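Local coordinates for uncharacterized protein (Bacillus cereus, PDB 4QVU) that is of unknown function but has a HIT-like fold, binds zinc and may be related to the hexose-1-phosphate uridylyltransferases, at residues T167-I172 and R191-D196. Residues are numbered along the deposited sequence; the frame is centred on the assembly and turned at random.
Sequences TEFNII and RYILTD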
loop_
_atom_site.group_PDB
_atom_site.type_symbol
_atom_site.label_atom_id
_atom_site.label_comp_id
_atom_site.label_asym_id
_atom_site.label_seq_id
_atom_site.Cartn_x
_atom_site.Cartn_y
_atom_site.Cartn_z
ATOM N N THR A 167 -7.533 5.923 -9.280
ATOM C CA THR A 167 -7.544 5.528 -10.686
ATOM C C THR A 167 -6.474 6.307 -11.452
ATOM O O THR A 167 -6.374 7.524 -11.339
ATOM C CB THR A 167 -8.929 5.705 -11.315
ATOM O OG1 THR A 167 -9.907 5.129 -10.447
ATOM C CG2 THR A 167 -9.032 5.047 -12.696
ATOM N N GLU A 168 -5.674 5.575 -12.229
ATOM C CA GLU A 168 -4.599 6.079 -13.087
ATOM C C GLU A 168 -4.632 5.310 -14.386
ATOM O O GLU A 168 -4.598 4.079 -14.366
ATOM C CB GLU A 168 -3.222 5.974 -12.395
ATOM C CG GLU A 168 -3.119 6.827 -11.136
ATOM C CD GLU A 168 -1.845 6.710 -10.322
ATOM O OE1 GLU A 168 -0.948 5.926 -10.708
ATOM O OE2 GLU A 168 -1.754 7.391 -9.276
ATOM N N PHE A 169 -4.780 6.035 -15.509
ATOM C CA PHE A 169 -4.826 5.469 -16.854
ATOM C C PHE A 169 -3.477 5.681 -17.522
ATOM O O PHE A 169 -3.027 6.818 -17.656
ATOM C CB PHE A 169 -5.964 6.083 -17.689
ATOM C CG PHE A 169 -7.341 6.016 -17.066
ATOM C CD1 PHE A 169 -8.070 4.831 -17.072
ATOM C CD2 PHE A 169 -7.927 7.146 -16.511
ATOM C CE1 PHE A 169 -9.344 4.773 -16.505
ATOM C CE2 PHE A 169 -9.211 7.089 -15.961
ATOM C CZ PHE A 169 -9.915 5.908 -15.975
ATOM N N ASN A 170 -2.814 4.584 -17.906
ATOM C CA ASN A 170 -1.493 4.618 -18.528
ATOM C C ASN A 170 -1.617 4.329 -20.004
ATOM O O ASN A 170 -2.174 3.304 -20.399
ATOM C CB ASN A 170 -0.553 3.623 -17.850
ATOM C CG ASN A 170 -0.481 3.811 -16.352
ATOM O OD1 ASN A 170 -0.001 4.829 -15.844
ATOM N ND2 ASN A 170 -1.015 2.858 -15.617
ATOM N N ILE A 171 -1.132 5.270 -20.817
ATOM C CA ILE A 171 -1.118 5.174 -22.270
ATOM C C ILE A 171 0.349 5.081 -22.674
ATOM O O ILE A 171 1.105 6.030 -22.446
ATOM C CB ILE A 171 -1.873 6.348 -22.935
ATOM C CG1 ILE A 171 -3.222 6.633 -22.244
ATOM C CG2 ILE A 171 -2.044 6.073 -24.411
ATOM C CD1 ILE A 171 -3.914 7.866 -22.698
ATOM N N ILE A 172 0.770 3.917 -23.203
ATOM C CA ILE A 172 2.175 3.659 -23.559
ATOM C C ILE A 172 2.330 3.426 -25.068
ATOM O O ILE A 172 1.568 2.657 -25.651
ATOM C CB ILE A 172 2.747 2.421 -22.758
ATOM C CG1 ILE A 172 2.412 2.450 -21.239
ATOM C CG2 ILE A 172 4.246 2.208 -22.987
ATOM C CD1 ILE A 172 1.227 1.634 -20.823
ATOM N N ARG A 191 -12.059 12.632 -22.363
ATOM C CA ARG A 191 -13.491 12.723 -22.669
ATOM C C ARG A 191 -14.299 11.824 -21.737
ATOM O O ARG A 191 -15.329 12.266 -21.229
ATOM C CB ARG A 191 -13.779 12.369 -24.134
ATOM C CG ARG A 191 -13.504 13.520 -25.079
ATOM C CD ARG A 191 -13.548 13.110 -26.534
ATOM N NE ARG A 191 -13.523 14.285 -27.405
ATOM C CZ ARG A 191 -13.288 14.256 -28.712
ATOM N NH1 ARG A 191 -13.007 13.109 -29.317
ATOM N NH2 ARG A 191 -13.299 15.377 -29.419
ATOM N N TYR A 192 -13.810 10.593 -21.475
ATOM C CA TYR A 192 -14.455 9.641 -20.571
ATOM C C TYR A 192 -14.462 10.175 -19.137
ATOM O O TYR A 192 -15.493 10.081 -18.473
ATOM C CB TYR A 192 -13.764 8.260 -20.631
ATOM C CG TYR A 192 -14.099 7.349 -19.468
ATOM C CD1 TYR A 192 -15.336 6.713 -19.386
ATOM C CD2 TYR A 192 -13.182 7.127 -18.444
ATOM C CE1 TYR A 192 -15.653 5.888 -18.309
ATOM C CE2 TYR A 192 -13.490 6.310 -17.361
ATOM C CZ TYR A 192 -14.727 5.693 -17.297
ATOM O OH TYR A 192 -15.022 4.897 -16.221
ATOM N N ILE A 193 -13.319 10.717 -18.662
ATOM C CA ILE A 193 -13.184 11.246 -17.296
ATOM C C ILE A 193 -14.169 12.406 -17.092
ATOM O O ILE A 193 -14.889 12.420 -16.091
ATOM C CB ILE A 193 -11.726 11.675 -16.963
ATOM C CG1 ILE A 193 -10.793 10.446 -16.965
ATOM C CG2 ILE A 193 -11.660 12.415 -15.608
ATOM C CD1 ILE A 193 -9.342 10.747 -16.835
ATOM N N LEU A 194 -14.241 13.328 -18.058
ATOM C CA LEU A 194 -15.120 14.489 -17.955
ATOM C C LEU A 194 -16.599 14.136 -18.123
ATOM O O LEU A 194 -17.441 14.906 -17.654
ATOM C CB LEU A 194 -14.743 15.548 -19.005
ATOM C CG LEU A 194 -13.357 16.177 -18.897
ATOM C CD1 LEU A 194 -13.133 17.151 -20.016
ATOM C CD2 LEU A 194 -13.154 16.878 -17.561
ATOM N N THR A 195 -16.922 12.978 -18.753
ATOM C CA THR A 195 -18.307 12.612 -19.044
ATOM C C THR A 195 -18.859 11.460 -18.167
ATOM O O THR A 195 -19.898 11.668 -17.539
ATOM C CB THR A 195 -18.432 12.217 -20.526
ATOM O OG1 THR A 195 -17.928 13.281 -21.328
ATOM C CG2 THR A 195 -19.861 11.883 -20.945
ATOM N N ASP A 196 -18.239 10.252 -18.172
ATOM C CA ASP A 196 -18.836 9.094 -17.505
ATOM C C ASP A 196 -18.190 8.694 -16.186
ATOM O O ASP A 196 -18.936 8.254 -15.310
ATOM C CB ASP A 196 -18.815 7.879 -18.426
ATOM C CG ASP A 196 -19.833 7.997 -19.550
ATOM O OD1 ASP A 196 -21.022 8.256 -19.255
ATOM O OD2 ASP A 196 -19.450 7.805 -20.716
#
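Phe169 carries the strand side of this apolar contact alone, its ring reaching two consecutive residues of the helix, Tyr192 and Ile193. One side of the ring does the touching, through CD2, CE2 and CZ: CE2 of Phe169 lies 3.8 Å from CD1 of Ile193, with CG1 of the same isoleucine equally close to it, whereas CZ of Phe169 meets CE2 of Tyr192 at 3.9 Å. The two aromatic side chains cross at about a right angle, and CZ arrives at the tyrosine's edge, near the plane of that ring. Ile193 instead runs past the phenylalanine in the opposite direction; with CG1 anti to the carbonyl carbon (chi1 -65°), its extended CG1-CD1 arm lies alongside CE2 and CD2. The segments bury 110 Å² in total, and these side chains bridge the 10.2 Å between the CA atoms of Phe169 and Ile193, the nearest pair. Within the HIT-like fold, the last turn of helix 179-195 thus packs against Phe169 of strand 169-173 in the antiparallel sheet. Val219 on the adjoining strand also touches Ile193. Among polar groups, Tyr192 OH hydrogen-bonds Gln247 OE1, and within the helix Thr195 OG1 donates to Arg191 O at 2.8 Å, tilted 23° from the carbonyl plane.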